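Local coordinates for protein mitochondrial association factor 1 (Toxoplasma gondii, PDB 6BXS) that is encoded at a parasite locus required for manipulating host mitochondria and has a macro domain, a fold that in relatives binds ADP-ribose, at residues K142-L152 against N164-P173; Y186-V197 against V211-G220. All coordinates share one frame; numbering follows the deposited sequence.

Interaction 1 pairs two neighbouring strands of the central sheet, and interaction 2 lays the helix that follows the second of them over another strand of the same sheet. Their centres are about 9 Å apart, and they meet around Thr170. Its OG1 lies 3.2 Å from Thr189 CG2 on the helix, while its CG2 is 3.5 Å from Leu219 CD2. Two residues further on, Ala172 CB packs against Gly220 N, at 3.4 Å. The face of interaction 1 bearing Thr147 and Thr170 thus shares a packed layer with helix 179-202, whereas the Phe148 face lies on the other side of the sheet. A sulfate ion, probably from the crystallisation liquor, lies about 4 Å from the side chain of Val197.

Interaction 1 (K142-L152 against N164-P173); sequences KNVGATFLHIL and NDVMLYTVAP
Strands 147-152 and 166-170 form an antiparallel pair in the interior of the mixed sheet, held mainly by backbone hydrogen bonds between Phe148 and Tyr169 and between His150 and Met167. Phe148 N reaches Tyr169 O at 2.8 Å, and His150 N bonds to Met167 O at 2.9 Å. The ladder ends at Leu152 N, which donates to Asp165 O; at the other end Gly145 N, within a type II turn, meets Val171 O almost straight (175°). On one face, Phe148 and Tyr169 lie side by side pointing the same way, CD1 to CD1 at 3.8 Å. His150 sits beside Met167 on this face, its ring held in rotation by Ser123 at ND1 and Gln94 at NE2. The opposite face is mostly aliphatic: Leu149 CG lies opposite the backbone N (chi1 -167°), which carries CD2 to 3.7 Å from Val166 CG1, and Leu168 CD2 touches Thr147 CG2 at 3.9 Å. Here Thr147 OG1 and Thr170 OG1 share a weak hydrogen bond (3.4 Å). The carboxylate of Asp165 itself forms salt bridges with Arg44 and Lys209. Helix 83-103 packs on the Phe148 face and helix 179-202 on the Thr170 face, the alpha/beta/alpha layering of a macro domain.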
loop_
_atom_site.group_PDB
_atom_site.type_symbol
_atom_site.label_atom_id
_atom_site.label_comp_id
_atom_site.label_asym_id
_atom_site.label_seq_id
_atom_site.Cartn_x
_atom_site.Cartn_y
_atom_site.Cartn_z
ATOM N N LYS A 142 -11.967 3.535 11.055
ATOM C CA LYS A 142 -12.700 2.387 10.529
ATOM C C LYS A 142 -12.055 1.865 9.245
ATOM O O LYS A 142 -11.369 2.602 8.538
ATOM C CB LYS A 142 -14.171 2.753 10.290
ATOM C CG LYS A 142 -14.502 3.262 8.896
ATOM C CD LYS A 142 -15.977 3.633 8.785
ATOM C CE LYS A 142 -16.310 4.220 7.420
ATOM N NZ LYS A 142 -15.616 5.518 7.182
ATOM N N ASN A 143 -12.283 0.582 8.970
ATOM C CA ASN A 143 -11.743 -0.104 7.793
ATOM C C ASN A 143 -10.224 -0.240 7.831
ATOM O O ASN A 143 -9.584 -0.407 6.792
ATOM C CB ASN A 143 -12.157 0.612 6.505
ATOM C CG ASN A 143 -13.656 0.778 6.388
ATOM O OD1 ASN A 143 -14.422 -0.085 6.814
ATOM N ND2 ASN A 143 -14.083 1.894 5.808
ATOM N N VAL A 144 -9.650 -0.181 9.027
ATOM C CA VAL A 144 -8.213 -0.364 9.192
ATOM C C VAL A 144 -7.826 -1.799 8.859
ATOM O O VAL A 144 -8.529 -2.738 9.229
ATOM C CB VAL A 144 -7.765 -0.030 10.628
ATOM C CG1 VAL A 144 -6.300 -0.396 10.842
ATOM C CG2 VAL A 144 -7.992 1.446 10.920
ATOM N N GLY A 145 -6.703 -1.958 8.165
ATOM C CA GLY A 145 -6.233 -3.268 7.753
ATOM C C GLY A 145 -6.818 -3.700 6.421
ATOM O O GLY A 145 -6.381 -4.692 5.837
ATOM N N ALA A 146 -7.814 -2.962 5.942
ATOM C CA ALA A 146 -8.412 -3.242 4.644
ATOM C C ALA A 146 -7.388 -2.996 3.547
ATOM O O ALA A 146 -6.814 -1.912 3.462
ATOM C CB ALA A 146 -9.646 -2.384 4.423
ATOM N N THR A 147 -7.164 -4.008 2.713
ATOM C CA THR A 147 -6.176 -3.928 1.645
ATOM C C THR A 147 -6.807 -4.291 0.306
ATOM O O THR A 147 -7.463 -5.323 0.175
ATOM C CB THR A 147 -4.979 -4.860 1.913
ATOM O OG1 THR A 147 -4.377 -4.517 3.168
ATOM C CG2 THR A 147 -3.941 -4.735 0.806
ATOM N N PHE A 148 -6.594 -3.428 -0.683
ATOM C CA PHE A 148 -7.133 -3.628 -2.019
ATOM C C PHE A 148 -6.007 -3.675 -3.046
ATOM O O PHE A 148 -4.965 -3.047 -2.864
ATOM C CB PHE A 148 -8.123 -2.513 -2.362
ATOM C CG PHE A 148 -9.166 -2.289 -1.304
ATOM C CD1 PHE A 148 -8.948 -1.380 -0.282
ATOM C CD2 PHE A 148 -10.356 -2.994 -1.325
ATOM C CE1 PHE A 148 -9.899 -1.176 0.695
ATOM C CE2 PHE A 148 -11.313 -2.795 -0.348
ATOM C CZ PHE A 148 -11.085 -1.885 0.663
ATOM N N LEU A 149 -6.225 -4.434 -4.115
ATOM C CA LEU A 149 -5.285 -4.517 -5.224
ATOM C C LEU A 149 -6.054 -4.334 -6.529
ATOM O O LEU A 149 -7.039 -5.029 -6.774
ATOM C CB LEU A 149 -4.543 -5.857 -5.206
ATOM C CG LEU A 149 -3.314 -6.004 -6.110
ATOM C CD1 LEU A 149 -2.404 -7.107 -5.582
ATOM C CD2 LEU A 149 -3.710 -6.299 -7.551
ATOM N N HIS A 150 -5.602 -3.399 -7.360
ATOM C CA HIS A 150 -6.291 -3.076 -8.607
ATOM C C HIS A 150 -5.380 -3.226 -9.817
ATOM O O HIS A 150 -4.259 -2.719 -9.828
ATOM C CB HIS A 150 -6.832 -1.643 -8.576
ATOM C CG HIS A 150 -7.729 -1.351 -7.414
ATOM N ND1 HIS A 150 -9.048 -1.751 -7.373
ATOM C CD2 HIS A 150 -7.503 -0.679 -6.261
ATOM C CE1 HIS A 150 -9.592 -1.348 -6.237
ATOM N NE2 HIS A 150 -8.676 -0.696 -5.546
ATOM N N ILE A 151 -5.872 -3.925 -10.834
ATOM C CA ILE A 151 -5.256 -3.888 -12.151
ATOM C C ILE A 151 -5.873 -2.726 -12.918
ATOM O O ILE A 151 -7.067 -2.733 -13.207
ATOM C CB ILE A 151 -5.460 -5.199 -12.932
ATOM C CG1 ILE A 151 -4.953 -6.387 -12.110
ATOM C CG2 ILE A 151 -4.744 -5.124 -14.278
ATOM C CD1 ILE A 151 -5.148 -7.734 -12.778
ATOM N N LEU A 152 -5.058 -1.729 -13.238
ATOM C CA LEU A 152 -5.537 -0.535 -13.923
ATOM C C LEU A 152 -5.702 -0.782 -15.417
ATOM O O LEU A 152 -4.969 -1.573 -16.009
ATOM C CB LEU A 152 -4.573 0.630 -13.693
ATOM C CG LEU A 152 -4.378 1.074 -12.242
ATOM C CD1 LEU A 152 -3.269 2.111 -12.160
ATOM C CD2 LEU A 152 -5.670 1.627 -11.659
ATOM N N ASN A 164 3.391 -0.811 -15.030
ATOM C CA ASN A 164 2.937 0.071 -13.953
ATOM C C ASN A 164 1.433 -0.021 -13.685
ATOM O O ASN A 164 0.859 0.870 -13.060
ATOM C CB ASN A 164 3.303 1.524 -14.279
ATOM C CG ASN A 164 4.801 1.761 -14.291
ATOM O OD1 ASN A 164 5.561 1.036 -13.652
ATOM N ND2 ASN A 164 5.230 2.789 -15.017
ATOM N N ASP A 165 0.803 -1.102 -14.134
ATOM C CA ASP A 165 -0.657 -1.187 -14.127
ATOM C C ASP A 165 -1.228 -1.957 -12.935
ATOM O O ASP A 165 -2.354 -2.453 -12.997
ATOM C CB ASP A 165 -1.141 -1.828 -15.427
ATOM C CG ASP A 165 -0.688 -3.263 -15.575
ATOM O OD1 ASP A 165 0.191 -3.701 -14.802
ATOM O OD2 ASP A 165 -1.205 -3.952 -16.476
ATOM N N VAL A 166 -0.450 -2.067 -11.862
ATOM C CA VAL A 166 -0.954 -2.607 -10.602
ATOM C C VAL A 166 -0.714 -1.615 -9.473
ATOM O O VAL A 166 0.390 -1.091 -9.319
ATOM C CB VAL A 166 -0.292 -3.949 -10.236
ATOM C CG1 VAL A 166 -0.816 -4.456 -8.894
ATOM C CG2 VAL A 166 -0.542 -4.981 -11.321
ATOM N N MET A 167 -1.759 -1.364 -8.690
ATOM C CA MET A 167 -1.651 -0.526 -7.505
ATOM C C MET A 167 -2.287 -1.238 -6.327
ATOM O O MET A 167 -3.112 -2.135 -6.503
ATOM C CB MET A 167 -2.322 0.835 -7.722
ATOM C CG MET A 167 -3.830 0.775 -7.946
ATOM S SD MET A 167 -4.626 2.395 -7.849
ATOM C CE MET A 167 -4.571 2.721 -6.088
ATOM N N LEU A 168 -1.884 -0.842 -5.126
ATOM C CA LEU A 168 -2.546 -1.284 -3.912
ATOM C C LEU A 168 -3.062 -0.073 -3.144
ATOM O O LEU A 168 -2.621 1.055 -3.364
ATOM C CB LEU A 168 -1.602 -2.112 -3.038
ATOM C CG LEU A 168 -1.359 -3.558 -3.485
ATOM C CD1 LEU A 168 0.060 -3.719 -3.989
ATOM C CD2 LEU A 168 -1.642 -4.539 -2.356
ATOM N N TYR A 169 -4.003 -0.335 -2.247
ATOM C CA TYR A 169 -4.650 0.691 -1.440
ATOM C C TYR A 169 -4.874 0.076 -0.067
ATOM O O TYR A 169 -5.457 -1.003 0.042
ATOM C CB TYR A 169 -5.966 1.143 -2.088
ATOM C CG TYR A 169 -6.720 2.257 -1.378
ATOM C CD1 TYR A 169 -7.378 2.028 -0.174
ATOM C CD2 TYR A 169 -6.811 3.526 -1.937
ATOM C CE1 TYR A 169 -8.082 3.037 0.462
ATOM C CE2 TYR A 169 -7.514 4.543 -1.308
ATOM C CZ TYR A 169 -8.148 4.292 -0.109
ATOM O OH TYR A 169 -8.849 5.296 0.523
ATOM N N THR A 170 -4.384 0.742 0.973
ATOM C CA THR A 170 -4.485 0.211 2.328
ATOM C C THR A 170 -4.787 1.319 3.330
ATOM O O THR A 170 -4.469 2.489 3.101
ATOM C CB THR A 170 -3.187 -0.533 2.746
ATOM O OG1 THR A 170 -3.449 -1.342 3.898
ATOM C CG2 THR A 170 -2.048 0.441 3.046
ATOM N N VAL A 171 -5.404 0.932 4.442
ATOM C CA VAL A 171 -5.847 1.875 5.464
ATOM C C VAL A 171 -5.080 1.651 6.760
ATOM O O VAL A 171 -5.226 0.616 7.411
ATOM C CB VAL A 171 -7.359 1.738 5.734
ATOM C CG1 VAL A 171 -7.812 2.714 6.815
ATOM C CG2 VAL A 171 -8.150 1.965 4.454
ATOM N N ALA A 172 -4.273 2.638 7.133
ATOM C CA ALA A 172 -3.411 2.541 8.304
ATOM C C ALA A 172 -4.137 3.004 9.563
ATOM O O ALA A 172 -5.052 3.824 9.487
ATOM C CB ALA A 172 -2.151 3.362 8.090
ATOM N N PRO A 173 -3.724 2.489 10.732
ATOM C CA PRO A 173 -4.344 2.902 11.996
ATOM C C PRO A 173 -3.997 4.337 12.373
ATOM O O PRO A 173 -2.880 4.785 12.116
ATOM C CB PRO A 173 -3.763 1.916 13.011
ATOM C CG PRO A 173 -2.462 1.504 12.431
ATOM C CD PRO A 173 -2.659 1.492 10.944
HETATM O O HOH W 1 -2.480 -1.348 -18.266
#

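Interaction 2 (Y186-V197 against V211-G220); sequences YKATMLGIVGAV and VEAIRLPLLG
With CG1 of Ile193 anti to the carbonyl carbon (chi1 -63°) and CG2 anti to the backbone N, the two branches of this side chain go to different partners. CG2 rests against Ile214 CD1 at 3.9 Å and also touches the CD2 methyl of Leu216, whereas Ile193 CD1 reaches out tip to tip with Leu219 CD1, 3.7 Å away. Ile214 takes the less common setting in which CG1 stands between the backbone N and the carbonyl carbon (chi1 47°); this carries CD1 to Ile193 and sets CG2 against Val197, so that one residue of the strand serves two successive turns of the helix. Val197 divides its methyls in a similar way: CG2 packs on Ile214 CG2 at 3.8 Å, while CG1 meets Val211 CB at 3.9 Å, the two valines crossing at about a right angle. At the other end of the contact, Leu219 lies obliquely across Tyr186, its CB 3.9 Å from CZ of the ring. The phenol hydroxyl donates a hydrogen bond to Leu219 O (OH to O 2.5 Å, a shortness that is doubtful), approaching well to one side of the carbonyl and tilted from its plane. This bond links the polar end of a buried tyrosine to the loop after the strand, and the Tyr186 side chain also touches Asn237 of helix 230-248. Met190 adds a looser apolar touch near Leu216 and Leu219. The helix axis passes 10.6 Å from that of strand 213-216 at 154°, running roughly antiparallel to it. Such a helix, leading from strand 166-170 to the parallel strand 213-216 with strand 45-50 between them, forms the main part of the connection of a beta-alpha-beta crossover in the macro domain fold.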
loop_
_atom_site.group_PDB
_atom_site.type_symbol
_atom_site.label_atom_id
_atom_site.label_comp_id
_atom_site.label_asym_id
_atom_site.label_seq_id
_atom_site.Cartn_x
_atom_site.Cartn_y
_atom_site.Cartn_z
ATOM N N TYR A 186 -1.338 -2.252 12.947
ATOM C CA TYR A 186 -0.269 -2.014 11.980
ATOM C C TYR A 186 0.244 -3.331 11.397
ATOM O O TYR A 186 0.493 -3.433 10.196
ATOM C CB TYR A 186 0.887 -1.247 12.631
ATOM C CG TYR A 186 1.620 -0.313 11.685
ATOM C CD1 TYR A 186 2.401 -0.807 10.646
ATOM C CD2 TYR A 186 1.535 1.064 11.839
ATOM C CE1 TYR A 186 3.071 0.050 9.783
ATOM C CE2 TYR A 186 2.201 1.924 10.984
ATOM C CZ TYR A 186 2.968 1.414 9.960
ATOM O OH TYR A 186 3.630 2.275 9.113
ATOM N N LYS A 187 0.409 -4.334 12.254
ATOM C CA LYS A 187 0.846 -5.653 11.810
ATOM C C LYS A 187 -0.203 -6.295 10.910
ATOM O O LYS A 187 0.127 -6.896 9.888
ATOM C CB LYS A 187 1.128 -6.559 13.007
ATOM C CG LYS A 187 2.289 -6.101 13.868
ATOM C CD LYS A 187 2.310 -6.845 15.191
ATOM C CE LYS A 187 3.400 -6.323 16.107
ATOM N NZ LYS A 187 3.126 -6.607 17.539
ATOM N N ALA A 188 -1.465 -6.170 11.308
ATOM C CA ALA A 188 -2.588 -6.671 10.521
ATOM C C ALA A 188 -2.606 -6.032 9.138
ATOM O O ALA A 188 -2.911 -6.686 8.142
ATOM C CB ALA A 188 -3.898 -6.398 11.242
ATOM N N THR A 189 -2.277 -4.745 9.089
ATOM C CA THR A 189 -2.250 -4.004 7.834
ATOM C C THR A 189 -1.131 -4.510 6.920
ATOM O O THR A 189 -1.339 -4.713 5.723
ATOM C CB THR A 189 -2.064 -2.494 8.081
ATOM O OG1 THR A 189 -3.137 -2.006 8.896
ATOM C CG2 THR A 189 -2.048 -1.724 6.767
ATOM N N MET A 190 0.057 -4.707 7.483
ATOM C CA MET A 190 1.192 -5.188 6.699
ATOM C C MET A 190 0.945 -6.611 6.208
ATOM O O MET A 190 1.338 -6.963 5.097
ATOM C CB MET A 190 2.482 -5.129 7.516
ATOM C CG MET A 190 3.747 -5.308 6.681
ATOM S SD MET A 190 3.932 -4.052 5.395
ATOM C CE MET A 190 4.125 -2.573 6.387
ATOM N N LEU A 191 0.297 -7.425 7.036
ATOM C CA LEU A 191 -0.106 -8.766 6.625
ATOM C C LEU A 191 -1.081 -8.701 5.451
ATOM O O LEU A 191 -1.060 -9.555 4.566
ATOM C CB LEU A 191 -0.747 -9.526 7.789
ATOM C CG LEU A 191 0.171 -10.102 8.871
ATOM C CD1 LEU A 191 -0.661 -10.796 9.938
ATOM C CD2 LEU A 191 1.185 -11.072 8.282
ATOM N N GLY A 192 -1.938 -7.685 5.451
ATOM C CA GLY A 192 -2.889 -7.491 4.372
ATOM C C GLY A 192 -2.203 -7.194 3.053
ATOM O O GLY A 192 -2.575 -7.731 2.009
ATOM N N ILE A 193 -1.193 -6.333 3.104
ATOM C CA ILE A 193 -0.433 -5.956 1.918
ATOM C C ILE A 193 0.322 -7.151 1.337
ATOM O O ILE A 193 0.191 -7.466 0.155
ATOM C CB ILE A 193 0.569 -4.833 2.246
ATOM C CG1 ILE A 193 -0.175 -3.568 2.684
ATOM C CG2 ILE A 193 1.447 -4.517 1.040
ATOM C CD1 ILE A 193 0.670 -2.617 3.502
ATOM N N VAL A 194 1.116 -7.807 2.174
ATOM C CA VAL A 194 1.939 -8.926 1.732
ATOM C C VAL A 194 1.077 -10.147 1.424
ATOM O O VAL A 194 1.376 -10.915 0.509
ATOM C CB VAL A 194 2.997 -9.286 2.794
ATOM C CG1 VAL A 194 3.867 -10.451 2.328
ATOM C CG2 VAL A 194 3.863 -8.069 3.108
ATOM N N GLY A 195 0.001 -10.318 2.186
ATOM C CA GLY A 195 -0.920 -11.417 1.962
ATOM C C GLY A 195 -1.677 -11.261 0.657
ATOM O O GLY A 195 -1.869 -12.231 -0.082
ATOM N N ALA A 196 -2.108 -10.037 0.372
ATOM C CA ALA A 196 -2.819 -9.742 -0.867
ATOM C C ALA A 196 -1.945 -10.056 -2.077
ATOM O O ALA A 196 -2.398 -10.679 -3.038
ATOM C CB ALA A 196 -3.255 -8.289 -0.898
ATOM N N VAL A 197 -0.693 -9.612 -2.024
ATOM C CA VAL A 197 0.255 -9.865 -3.104
ATOM C C VAL A 197 0.501 -11.360 -3.265
ATOM O O VAL A 197 0.435 -11.890 -4.371
ATOM C CB VAL A 197 1.596 -9.156 -2.852
ATOM C CG1 VAL A 197 2.635 -9.582 -3.885
ATOM C CG2 VAL A 197 1.409 -7.644 -2.883
ATOM N N VAL A 211 3.011 -9.216 -9.270
ATOM C CA VAL A 211 3.635 -8.135 -8.524
ATOM C C VAL A 211 5.022 -8.597 -8.101
ATOM O O VAL A 211 5.160 -9.496 -7.272
ATOM C CB VAL A 211 2.818 -7.735 -7.289
ATOM C CG1 VAL A 211 3.479 -6.565 -6.571
ATOM C CG2 VAL A 211 1.392 -7.380 -7.691
ATOM N N GLU A 212 6.045 -7.979 -8.679
ATOM C CA GLU A 212 7.423 -8.397 -8.453
ATOM C C GLU A 212 8.076 -7.542 -7.372
ATOM O O GLU A 212 9.094 -7.922 -6.795
ATOM C CB GLU A 212 8.211 -8.320 -9.761
ATOM C CG GLU A 212 7.463 -8.949 -10.933
ATOM C CD GLU A 212 8.263 -8.963 -12.219
ATOM O OE1 GLU A 212 8.451 -10.058 -12.791
ATOM O OE2 GLU A 212 8.687 -7.880 -12.672
ATOM N N ALA A 213 7.475 -6.391 -7.093
ATOM C CA ALA A 213 7.928 -5.535 -6.007
ATOM C C ALA A 213 6.777 -4.666 -5.526
ATOM O O ALA A 213 5.839 -4.404 -6.280
ATOM C CB ALA A 213 9.093 -4.675 -6.457
ATOM N N ILE A 214 6.843 -4.238 -4.268
ATOM C CA ILE A 214 5.878 -3.281 -3.742
ATOM C C ILE A 214 6.584 -2.043 -3.198
ATOM O O ILE A 214 7.550 -2.142 -2.439
ATOM C CB ILE A 214 4.988 -3.900 -2.640
ATOM C CG1 ILE A 214 5.827 -4.678 -1.625
ATOM C CG2 ILE A 214 3.945 -4.813 -3.270
ATOM C CD1 ILE A 214 5.025 -5.174 -0.433
ATOM N N ARG A 215 6.092 -0.880 -3.615
ATOM C CA ARG A 215 6.631 0.404 -3.184
ATOM C C ARG A 215 5.741 0.992 -2.095
ATOM O O ARG A 215 4.587 1.344 -2.348
ATOM C CB ARG A 215 6.740 1.358 -4.376
ATOM C CG ARG A 215 7.315 2.725 -4.049
ATOM C CD ARG A 215 7.678 3.481 -5.321
ATOM N NE ARG A 215 8.713 2.791 -6.090
ATOM C CZ ARG A 215 9.188 3.207 -7.261
ATOM N NH1 ARG A 215 8.725 4.318 -7.819
ATOM N NH2 ARG A 215 10.129 2.506 -7.880
ATOM N N LEU A 216 6.288 1.095 -0.887
ATOM C CA LEU A 216 5.514 1.462 0.295
ATOM C C LEU A 216 5.832 2.865 0.802
ATOM O O LEU A 216 6.988 3.286 0.777
ATOM C CB LEU A 216 5.779 0.463 1.425
ATOM C CG LEU A 216 5.462 -1.003 1.139
ATOM C CD1 LEU A 216 6.131 -1.906 2.158
ATOM C CD2 LEU A 216 3.965 -1.211 1.147
ATOM N N PRO A 217 4.806 3.594 1.269
ATOM C CA PRO A 217 5.076 4.779 2.083
ATOM C C PRO A 217 5.259 4.369 3.538
ATOM O O PRO A 217 5.099 3.187 3.848
ATOM C CB PRO A 217 3.814 5.619 1.899
ATOM C CG PRO A 217 2.741 4.596 1.756
ATOM C CD PRO A 217 3.363 3.446 0.996
ATOM N N LEU A 218 5.592 5.310 4.413
ATOM C CA LEU A 218 5.525 5.046 5.843
ATOM C C LEU A 218 4.075 5.205 6.283
ATOM O O LEU A 218 3.602 6.319 6.507
ATOM C CB LEU A 218 6.436 5.984 6.632
ATOM C CG LEU A 218 6.407 5.776 8.149
ATOM C CD1 LEU A 218 7.104 4.477 8.539
ATOM C CD2 LEU A 218 7.027 6.965 8.863
ATOM N N LEU A 219 3.372 4.083 6.389
ATOM C CA LEU A 219 1.952 4.094 6.711
ATOM C C LEU A 219 1.693 4.693 8.088
ATOM O O LEU A 219 2.478 4.505 9.018
ATOM C CB LEU A 219 1.387 2.675 6.634
ATOM C CG LEU A 219 1.341 2.089 5.222
ATOM C CD1 LEU A 219 1.211 0.578 5.270
ATOM C CD2 LEU A 219 0.196 2.699 4.430
ATOM N N GLY A 220 0.592 5.427 8.206
ATOM C CA GLY A 220 0.220 6.055 9.460
ATOM C C GLY A 220 0.858 7.419 9.649
ATOM O O GLY A 220 0.558 8.117 10.617
#